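Local coordinates for protein putative ManD family dehydratase (Pantoea ananatis, PDB 3T6C) that has low D-gluconate dehydratase activity in vitro, forming 2-dehydro-3-deoxy-D-gluconate with one magnesium ion per subunit, as a member of the mandelate racemase branch of the enolase superfamily, at residues A[287-301]-A[313-325]. Residues are numbered along the deposited sequence; the frame is centred on the assembly and turned at random. Where two conformers were deposited one is given.
Sequences RQQSSTPIAMGELFV and KLIDYIRCHISSI. With MG (magnesium ion), chain C; GCO (D-gluconic acid), chain D.
Asp316 OD1 is gripped by two donors from 287-301: Arg287 NH1 at 2.8 Å on its syn side, in a salt bridge, and the backbone N of Ile294 on its anti lone pair. The other carboxylate oxygen, OD2, takes an almost straight bond (174°) from Arg287 NH2. The guanidinium meets the acid end-on, but the two planes stand 52° apart and NH2 comes to OD2 from above the carboxylate plane. Bent at chi2 and chi3, the arginine chain curls back over Leu314, and Lys313 O accepts from Arg287 NE and, at 2.9 Å, from Arg287 NH2. Four bonds thus fix the buried guanidinium in rotation, with Leu314 O above one face, offset toward the rim.

Beyond this anchor the parallel strands 294-296 and 317-318 pair through Met296 N to Tyr317 O and Arg319 N to Met296 O, while Ile294 O accepts from both Asp316 N and Tyr317 N. Ala295 CB packs on Tyr317 CB at 3.8 Å and also on Arg319 CG; on the other face of the sheet Met296 CG meets Ile315 CG2.

At the C-terminal ends lies the active site. Glu298 OE1 binds magnesium at 2.2 Å beside Asp246 and Glu272, and Arg319 NH2 lies 3.0 Å from O1B of the gluconate, a carboxylate oxygen that also binds the metal. Glu298 OE2 is hydrogen-bonded to Tyr103 of a neighbouring subunit, and Arg319 NH2 forms a salt bridge with Glu375. Water 2 accepts from Glu298 N and lies near Glu298 OE1, with a weak bond from Arg319 NE.

The contact joins neighbouring strands of a beta-alpha-beta unit in the enolase-superfamily barrel: helix 303-311 makes the crossover and touches Phe300 and Leu314, strand 270-272 flanks 294-296, strand 344-345 flanks 317-318, and helix 328-340 packs against Ile318.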
ATOM      1  N   ARG A 287      -3.002 -13.676  -8.849  1.00  9.19           N
ATOM      2  CA  ARG A 287      -2.760 -12.766  -9.982  1.00  6.57           C
ATOM      3  C   ARG A 287      -1.361 -12.166  -9.976  1.00  8.50           C
ATOM      4  O   ARG A 287      -0.978 -11.530 -10.939  1.00  9.76           O
ATOM      5  CB  ARG A 287      -3.849 -11.688  -9.994  1.00  9.81           C
ATOM      6  CG  ARG A 287      -5.235 -12.296 -10.166  1.00  8.79           C
ATOM      7  CD  ARG A 287      -5.477 -12.787 -11.593  1.00  7.80           C
ATOM      8  NE  ARG A 287      -5.917 -11.694 -12.445  1.00  8.06           N
ATOM      9  CZ  ARG A 287      -6.393 -11.860 -13.675  1.00  5.73           C
ATOM     10  NH1 ARG A 287      -6.351 -13.050 -14.257  1.00  9.10           N
ATOM     11  NH2 ARG A 287      -6.966 -10.823 -14.310  1.00  7.23           N
ATOM     12  N   GLN A 288      -0.586 -12.373  -8.922  0.52  8.38           N
ATOM     13  CA  GLN A 288       0.832 -11.971  -8.971  0.52  6.69           C
ATOM     14  C   GLN A 288       1.687 -13.034  -9.614  0.52  8.50           C
ATOM     15  O   GLN A 288       2.876 -12.798  -9.868  0.52  9.63           O
ATOM     16  CB  GLN A 288       1.349 -11.656  -7.562  0.52 10.05           C
ATOM     17  CG  GLN A 288       0.594 -10.496  -6.947  0.52  8.94           C
ATOM     18  CD  GLN A 288       1.074 -10.152  -5.548  0.52 16.54           C
ATOM     19  OE1 GLN A 288       0.334 -10.288  -4.554  0.52 18.18           O
ATOM     20  NE2 GLN A 288       2.313  -9.723  -5.456  0.52 15.12           N
ATOM     21  N   GLN A 289       1.101 -14.216  -9.840  1.00  8.33           N
ATOM     22  CA  GLN A 289       1.822 -15.418 -10.339  1.00  7.36           C
ATOM     23  C   GLN A 289       1.418 -15.890 -11.717  1.00  8.51           C
ATOM     24  O   GLN A 289       2.278 -16.404 -12.455  1.00 14.83           O
ATOM     25  CB  GLN A 289       1.841 -16.559  -9.326  1.00  8.38           C
ATOM     26  CG  GLN A 289       2.521 -16.136  -8.033  1.00  8.39           C
ATOM     27  CD  GLN A 289       2.798 -17.328  -7.134  1.00 10.71           C
ATOM     28  OE1 GLN A 289       3.010 -18.463  -7.611  1.00 11.10           O
ATOM     29  NE2 GLN A 289       2.822 -17.078  -5.822  1.00  9.00           N
ATOM     30  N   SER A 290       0.115 -15.991 -11.973  1.00  7.92           N
ATOM     31  CA  SER A 290      -0.397 -16.688 -13.176  1.00  7.94           C
ATOM     32  C   SER A 290      -0.970 -15.753 -14.226  1.00  9.91           C
ATOM     33  O   SER A 290      -1.593 -14.733 -13.898  1.00  9.93           O
ATOM     34  CB  SER A 290      -1.495 -17.668 -12.790  1.00 10.54           C
ATOM     35  OG  SER A 290      -1.843 -18.408 -13.967  1.00 12.58           O
ATOM     36  N   SER A 291      -0.733 -16.094 -15.499  1.00  7.86           N
ATOM     37  CA  SER A 291      -1.344 -15.420 -16.655  1.00  8.03           C
ATOM     38  C   SER A 291      -2.513 -16.209 -17.292  1.00 10.08           C
ATOM     39  O   SER A 291      -2.970 -15.838 -18.377  1.00 11.25           O
ATOM     40  CB  SER A 291      -0.253 -15.034 -17.646  1.00 11.39           C
ATOM     41  OG  SER A 291       0.515 -16.194 -17.938  1.00 13.93           O
ATOM     42  N   THR A 292      -2.950 -17.324 -16.685  1.00  8.45           N
ATOM     43  CA  THR A 292      -4.151 -18.002 -17.195  1.00  7.35           C
ATOM     44  C   THR A 292      -5.370 -17.110 -16.912  1.00  8.72           C
ATOM     45  O   THR A 292      -5.538 -16.628 -15.797  1.00  9.78           O
ATOM     46  CB  THR A 292      -4.310 -19.334 -16.464  1.00  9.76           C
ATOM     47  OG1 THR A 292      -3.269 -20.246 -16.925  1.00 11.17           O
ATOM     48  CG2 THR A 292      -5.725 -19.944 -16.637  1.00 10.68           C
ATOM     49  N   PRO A 293      -6.216 -16.846 -17.917  1.00  7.63           N
ATOM     50  CA  PRO A 293      -7.362 -15.985 -17.606  1.00  7.11           C
ATOM     51  C   PRO A 293      -8.314 -16.596 -16.585  1.00  9.36           C
ATOM     52  O   PRO A 293      -8.478 -17.840 -16.585  1.00  8.31           O
ATOM     53  CB  PRO A 293      -8.054 -15.820 -18.982  1.00  9.33           C
ATOM     54  CG  PRO A 293      -6.964 -16.126 -20.014  1.00  8.09           C
ATOM     55  CD  PRO A 293      -6.153 -17.209 -19.349  1.00  8.29           C
ATOM     56  N   ILE A 294      -8.926 -15.754 -15.751  1.00  6.86           N
ATOM     57  CA  ILE A 294      -9.725 -16.226 -14.622  1.00  5.61           C
ATOM     58  C   ILE A 294     -11.163 -15.725 -14.749  1.00  7.39           C
ATOM     59  O   ILE A 294     -11.393 -14.558 -14.997  1.00  9.15           O
ATOM     60  CB  ILE A 294      -9.137 -15.710 -13.277  1.00  7.25           C
ATOM     61  CG1 ILE A 294      -7.719 -16.296 -13.055  1.00  8.48           C
ATOM     62  CG2 ILE A 294     -10.022 -16.093 -12.073  1.00  8.06           C
ATOM     63  CD1 ILE A 294      -7.650 -17.820 -12.995  1.00  9.91           C
ATOM     64  N   ALA A 295     -12.123 -16.633 -14.555  1.00  8.10           N
ATOM     65  CA  ALA A 295     -13.541 -16.265 -14.478  1.00  6.80           C
ATOM     66  C   ALA A 295     -14.033 -16.566 -13.069  1.00  7.78           C
ATOM     67  O   ALA A 295     -13.672 -17.594 -12.477  1.00  9.89           O
ATOM     68  CB  ALA A 295     -14.375 -17.083 -15.477  1.00  8.56           C
ATOM     69  N   MET A 296     -14.883 -15.672 -12.529  1.00  8.09           N
ATOM     70  CA  MET A 296     -15.470 -15.898 -11.211  1.00  8.00           C
ATOM     71  C   MET A 296     -16.851 -15.359 -11.192  1.00  7.35           C
ATOM     72  O   MET A 296     -17.128 -14.310 -11.796  1.00  8.33           O
ATOM     73  CB  MET A 296     -14.706 -15.086 -10.117  1.00  8.96           C
ATOM     74  CG  MET A 296     -13.336 -15.633  -9.674  1.00 10.02           C
ATOM     75  SD  MET A 296     -13.463 -17.042  -8.550  1.00 11.06           S
ATOM     76  CE  MET A 296     -14.374 -16.330  -7.178  1.00 13.14           C
ATOM     77  N   GLY A 297     -17.657 -15.979 -10.328  1.00  8.42           N
ATOM     78  CA  GLY A 297     -18.830 -15.291  -9.814  1.00  9.27           C
ATOM     79  C   GLY A 297     -20.233 -15.797 -10.002  1.00  8.98           C
ATOM     80  O   GLY A 297     -21.157 -15.068  -9.641  1.00  8.73           O
ATOM     81  N   GLU A 298     -20.430 -16.997 -10.519  1.00  8.10           N
ATOM     82  CA  GLU A 298     -21.814 -17.514 -10.607  1.00  6.58           C
ATOM     83  C   GLU A 298     -22.476 -17.539  -9.234  1.00  7.33           C
ATOM     84  O   GLU A 298     -23.719 -17.442  -9.154  1.00  9.74           O
ATOM     85  CB  GLU A 298     -21.871 -18.929 -11.252  1.00  9.74           C
ATOM     86  CG  GLU A 298     -21.266 -19.989 -10.345  1.00  8.94           C
ATOM     87  CD  GLU A 298     -21.049 -21.322 -11.053  1.00 11.14           C
ATOM     88  OE1 GLU A 298     -20.521 -21.337 -12.175  1.00  9.75           O
ATOM     89  OE2 GLU A 298     -21.405 -22.375 -10.509  1.00  9.46           O
ATOM     90  N   LEU A 299     -21.689 -17.680  -8.165  1.00  6.58           N
ATOM     91  CA  LEU A 299     -22.239 -17.700  -6.800  1.00  8.08           C
ATOM     92  C   LEU A 299     -22.492 -16.309  -6.195  1.00  9.67           C
ATOM     93  O   LEU A 299     -23.063 -16.215  -5.111  1.00 10.70           O
ATOM     94  CB  LEU A 299     -21.280 -18.460  -5.850  1.00  7.72           C
ATOM     95  CG  LEU A 299     -21.439 -19.976  -5.911  1.00  8.15           C
ATOM     96  CD1 LEU A 299     -20.236 -20.663  -5.242  1.00  9.10           C
ATOM     97  CD2 LEU A 299     -22.748 -20.375  -5.143  1.00  7.97           C
ATOM     98  N   PHE A 300     -22.025 -15.234  -6.843  1.00  8.82           N
ATOM     99  CA  PHE A 300     -22.035 -13.936  -6.157  1.00  7.11           C
ATOM    100  C   PHE A 300     -23.437 -13.345  -5.973  1.00  8.22           C
ATOM    101  O   PHE A 300     -24.336 -13.528  -6.815  1.00  9.36           O
ATOM    102  CB  PHE A 300     -21.229 -12.912  -6.952  1.00  7.42           C
ATOM    103  CG  PHE A 300     -19.746 -13.173  -6.984  1.00  9.87           C
ATOM    104  CD1 PHE A 300     -19.105 -14.061  -6.122  1.00  9.14           C
ATOM    105  CD2 PHE A 300     -18.969 -12.483  -7.909  1.00 10.62           C
ATOM    106  CE1 PHE A 300     -17.701 -14.233  -6.164  1.00  9.44           C
ATOM    107  CE2 PHE A 300     -17.590 -12.616  -7.946  1.00 11.39           C
ATOM    108  CZ  PHE A 300     -16.938 -13.505  -7.115  1.00 10.48           C
ATOM    109  N   VAL A 301     -23.668 -12.888  -4.760  1.00  8.46           N
ATOM    110  CA  VAL A 301     -24.899 -12.189  -4.349  1.00  7.31           C
ATOM    111  C   VAL A 301     -24.704 -10.772  -3.827  1.00  9.54           C
ATOM    112  O   VAL A 301     -25.700 -10.136  -3.346  1.00 11.16           O
ATOM    113  CB  VAL A 301     -25.676 -13.074  -3.349  1.00  9.14           C
ATOM    114  CG1 VAL A 301     -26.182 -14.361  -3.999  1.00 10.15           C
ATOM    115  CG2 VAL A 301     -24.785 -13.442  -2.148  1.00 10.83           C
ATOM    116  N   LYS A 313      -8.515  -5.893 -10.911  1.00  9.79           N
ATOM    117  CA  LYS A 313      -8.106  -6.671 -12.095  1.00  8.26           C
ATOM    118  C   LYS A 313      -7.805  -8.125 -11.713  1.00  6.94           C
ATOM    119  O   LYS A 313      -6.871  -8.752 -12.258  1.00 10.02           O
ATOM    120  CB  LYS A 313      -6.893  -6.036 -12.819  1.00  8.75           C
ATOM    121  CG  LYS A 313      -6.990  -4.489 -12.941  1.00  9.35           C
ATOM    122  CD  LYS A 313      -8.244  -4.002 -13.648  1.00  8.82           C
ATOM    123  CE  LYS A 313      -8.181  -2.497 -13.954  1.00  8.16           C
ATOM    124  NZ  LYS A 313      -8.211  -1.695 -12.645  1.00 10.88           N
ATOM    125  N   LEU A 314      -8.589  -8.649 -10.772  1.00  7.82           N
ATOM    126  CA  LEU A 314      -8.318  -9.997 -10.235  1.00  8.90           C
ATOM    127  C   LEU A 314      -9.008 -11.075 -11.045  1.00  7.54           C
ATOM    128  O   LEU A 314      -8.726 -12.251 -10.861  1.00  9.08           O
ATOM    129  CB  LEU A 314      -8.713 -10.114  -8.723  1.00  7.36           C
ATOM    130  CG  LEU A 314      -7.917  -9.097  -7.891  1.00  9.60           C
ATOM    131  CD1 LEU A 314      -8.349  -9.278  -6.441  1.00 10.92           C
ATOM    132  CD2 LEU A 314      -6.383  -9.252  -8.054  1.00 11.72           C
ATOM    133  N   ILE A 315      -9.849 -10.659 -12.006  1.00  7.24           N
ATOM    134  CA  ILE A 315     -10.545 -11.588 -12.890  1.00  7.16           C
ATOM    135  C   ILE A 315     -10.594 -10.974 -14.272  1.00  9.30           C
ATOM    136  O   ILE A 315     -10.365  -9.768 -14.445  1.00  8.04           O
ATOM    137  CB  ILE A 315     -11.986 -11.926 -12.434  1.00  8.37           C
ATOM    138  CG1 ILE A 315     -12.844 -10.648 -12.379  1.00  7.77           C
ATOM    139  CG2 ILE A 315     -11.977 -12.549 -11.014  1.00  9.56           C
ATOM    140  CD1 ILE A 315     -14.328 -10.935 -11.970  1.00  8.07           C
ATOM    141  N   ASP A 316     -10.723 -11.819 -15.264  1.00  8.33           N
ATOM    142  CA  ASP A 316     -10.946 -11.375 -16.636  1.00  7.23           C
ATOM    143  C   ASP A 316     -12.358 -11.495 -17.147  1.00  8.97           C
ATOM    144  O   ASP A 316     -12.704 -10.881 -18.159  1.00  9.15           O
ATOM    145  CB  ASP A 316      -9.992 -12.167 -17.516  1.00  7.69           C
ATOM    146  CG  ASP A 316      -8.589 -12.102 -16.966  1.00  9.97           C
ATOM    147  OD1 ASP A 316      -8.088 -13.128 -16.448  1.00  9.66           O
ATOM    148  OD2 ASP A 316      -8.012 -10.960 -17.034  1.00  9.77           O
ATOM    149  N   TYR A 317     -13.173 -12.293 -16.432  1.00  7.61           N
ATOM    150  CA  TYR A 317     -14.574 -12.537 -16.813  1.00  8.31           C
ATOM    151  C   TYR A 317     -15.406 -12.581 -15.580  1.00 10.88           C
ATOM    152  O   TYR A 317     -15.090 -13.308 -14.635  1.00  9.90           O
ATOM    153  CB  TYR A 317     -14.743 -13.913 -17.533  1.00  8.25           C
ATOM    154  CG  TYR A 317     -13.986 -13.963 -18.856  1.00  9.25           C
ATOM    155  CD1 TYR A 317     -12.668 -14.423 -18.897  1.00  7.43           C
ATOM    156  CD2 TYR A 317     -14.572 -13.523 -20.039  1.00 10.16           C
ATOM    157  CE1 TYR A 317     -11.939 -14.431 -20.111  1.00  6.98           C
ATOM    158  CE2 TYR A 317     -13.848 -13.532 -21.264  1.00  8.02           C
ATOM    159  CZ  TYR A 317     -12.566 -14.004 -21.268  1.00  8.68           C
ATOM    160  OH  TYR A 317     -11.842 -14.018 -22.439  1.00 10.11           O
ATOM    161  N   ILE A 318     -16.502 -11.836 -15.598  1.00  7.56           N
ATOM    162  CA  ILE A 318     -17.478 -11.841 -14.494  1.00  7.14           C
ATOM    163  C   ILE A 318     -18.611 -12.794 -14.902  1.00  7.20           C
ATOM    164  O   ILE A 318     -19.146 -12.757 -16.011  1.00  9.80           O
ATOM    165  CB  ILE A 318     -17.937 -10.385 -14.180  1.00  8.29           C
ATOM    166  CG1 ILE A 318     -18.895 -10.390 -12.980  1.00  7.14           C
ATOM    167  CG2 ILE A 318     -18.698  -9.762 -15.326  1.00  7.96           C
ATOM    168  CD1 ILE A 318     -18.239 -10.884 -11.678  1.00  9.49           C
ATOM    169  N   ARG A 319     -18.868 -13.732 -13.991  1.00  7.60           N
ATOM    170  CA  ARG A 319     -19.744 -14.899 -14.193  1.00  6.62           C
ATOM    171  C   ARG A 319     -21.149 -14.851 -13.617  1.00  8.67           C
ATOM    172  O   ARG A 319     -21.796 -15.909 -13.486  1.00  9.84           O
ATOM    173  CB  ARG A 319     -19.034 -16.198 -13.751  1.00  7.96           C
ATOM    174  CG  ARG A 319     -17.793 -16.532 -14.592  1.00  8.02           C
ATOM    175  CD  ARG A 319     -18.216 -17.343 -15.841  1.00 10.09           C
ATOM    176  NE  ARG A 319     -18.902 -18.587 -15.446  1.00  9.44           N
ATOM    177  CZ  ARG A 319     -19.909 -19.159 -16.133  1.00  9.12           C
ATOM    178  NH1 ARG A 319     -20.473 -18.573 -17.211  1.00  8.52           N
ATOM    179  NH2 ARG A 319     -20.401 -20.340 -15.730  1.00  9.16           N
ATOM    180  N   CYS A 320     -21.592 -13.686 -13.170  1.00  8.08           N
ATOM    181  CA  CYS A 320     -22.828 -13.706 -12.362  1.00  7.68           C
ATOM    182  C   CYS A 320     -23.972 -14.450 -13.015  1.00  8.62           C
ATOM    183  O   CYS A 320     -24.194 -14.391 -14.264  1.00  9.63           O
ATOM    184  CB  CYS A 320     -23.325 -12.298 -12.136  1.00  7.93           C
ATOM    185  SG  CYS A 320     -22.101 -11.302 -11.193  1.00 13.47           S
ATOM    186  N   HIS A 321     -24.747 -15.110 -12.136  1.00  9.26           N
ATOM    187  CA  HIS A 321     -26.075 -15.622 -12.507  1.00  9.13           C
ATOM    188  C   HIS A 321     -26.893 -14.365 -12.278  1.00  8.27           C
ATOM    189  O   HIS A 321     -27.080 -13.908 -11.105  1.00 10.56           O
ATOM    190  CB  HIS A 321     -26.408 -16.741 -11.503  1.00 10.58           C
ATOM    191  CG  HIS A 321     -27.733 -17.424 -11.719  1.00  9.90           C
ATOM    192  ND1 HIS A 321     -27.941 -18.340 -12.730  1.00 12.25           N
ATOM    193  CD2 HIS A 321     -28.870 -17.398 -10.992  1.00 11.44           C
ATOM    194  CE1 HIS A 321     -29.183 -18.795 -12.653  1.00 12.86           C
ATOM    195  NE2 HIS A 321     -29.757 -18.256 -11.589  1.00 12.78           N
ATOM    196  N   ILE A 322     -27.430 -13.779 -13.345  0.62  9.07           N
ATOM    197  CA  ILE A 322     -27.958 -12.427 -13.166  0.62  8.69           C
ATOM    198  C   ILE A 322     -29.188 -12.404 -12.253  0.62 10.91           C
ATOM    199  O   ILE A 322     -29.464 -11.381 -11.624  0.62  9.73           O
ATOM    200  CB  ILE A 322     -28.197 -11.653 -14.493  0.62  6.60           C
ATOM    201  CG1 ILE A 322     -29.307 -12.273 -15.351  0.62  8.90           C
ATOM    202  CG2 ILE A 322     -26.854 -11.466 -15.243  0.62  9.76           C
ATOM    203  CD1 ILE A 322     -29.638 -11.405 -16.581  0.62 11.16           C
ATOM    204  N   SER A 323     -29.945 -13.495 -12.195  1.00  9.27           N
ATOM    205  CA  SER A 323     -31.061 -13.445 -11.220  1.00  7.90           C
ATOM    206  C   SER A 323     -30.547 -13.429  -9.778  1.00  8.54           C
ATOM    207  O   SER A 323     -31.213 -12.888  -8.884  1.00 11.11           O
ATOM    208  CB  SER A 323     -32.071 -14.573 -11.483  1.00  8.20           C
ATOM    209  OG  SER A 323     -31.521 -15.882 -11.269  1.00 10.34           O
ATOM    210  N   SER A 324     -29.375 -14.016  -9.525  1.00  7.98           N
ATOM    211  CA  SER A 324     -28.804 -14.001  -8.171  1.00 10.09           C
ATOM    212  C   SER A 324     -28.201 -12.647  -7.783  1.00  9.71           C
ATOM    213  O   SER A 324     -27.872 -12.460  -6.619  1.00  9.44           O
ATOM    214  CB  SER A 324     -27.745 -15.101  -7.976  1.00 11.31           C
ATOM    215  OG  SER A 324     -28.490 -16.346  -7.983  1.00 16.71           O
ATOM    216  N   ILE A 325     -27.991 -11.757  -8.758  1.00  8.66           N
ATOM    217  CA  ILE A 325     -27.632 -10.374  -8.446  1.00  7.67           C
ATOM    218  C   ILE A 325     -28.790  -9.367  -8.579  1.00  9.14           C
ATOM    219  O   ILE A 325     -28.592  -8.163  -8.433  1.00 12.55           O
ATOM    220  CB  ILE A 325     -26.299  -9.914  -9.026  1.00  9.48           C
ATOM    221  CG1 ILE A 325     -26.228 -10.197 -10.525  1.00  9.77           C
ATOM    222  CG2 ILE A 325     -25.188 -10.608  -8.230  1.00 13.17           C
ATOM    223  CD1 ILE A 325     -26.984  -9.132 -11.373  1.00 11.72           C
TER
HETATM  224 MG    MG C 501     -19.288 -22.882 -13.042  1.00  8.02          MG
HETATM  225  C1  GCO D 601     -21.695 -23.711 -14.476  1.00 12.63           C
HETATM  226  C2  GCO D 601     -22.046 -23.955 -13.057  1.00 13.43           C
HETATM  227  C3  GCO D 601     -23.217 -24.896 -12.843  1.00 15.71           C
HETATM  228  C4  GCO D 601     -23.675 -24.863 -11.399  1.00 14.54           C
HETATM  229  C5  GCO D 601     -25.176 -24.999 -11.335  1.00 14.27           C
HETATM  230  C6  GCO D 601     -25.728 -24.952  -9.921  1.00 12.15           C
HETATM  231  O1A GCO D 601     -22.540 -23.838 -15.411  1.00 11.72           O
HETATM  232  O1B GCO D 601     -20.548 -23.217 -14.730  1.00  9.42           O
HETATM  233  O2  GCO D 601     -20.870 -24.189 -12.328  1.00 10.18           O
HETATM  234  O3  GCO D 601     -22.779 -26.147 -13.227  1.00 15.67           O
HETATM  235  O4  GCO D 601     -23.048 -25.937 -10.723  1.00 15.51           O
HETATM  236  O5  GCO D 601     -25.738 -23.980 -12.074  1.00 13.43           O
HETATM  237  O6  GCO D 601     -27.137 -25.041  -9.839  1.00 12.99           O
HETATM  238  O   HOH W   1     -24.236 -14.381  -9.417  1.00 16.75           O
HETATM  239  O   HOH W   2     -18.654 -18.854 -12.092  1.00 10.99           O
HETATM  240  O   HOH W   3     -18.273 -22.876 -11.208  1.00  8.61           O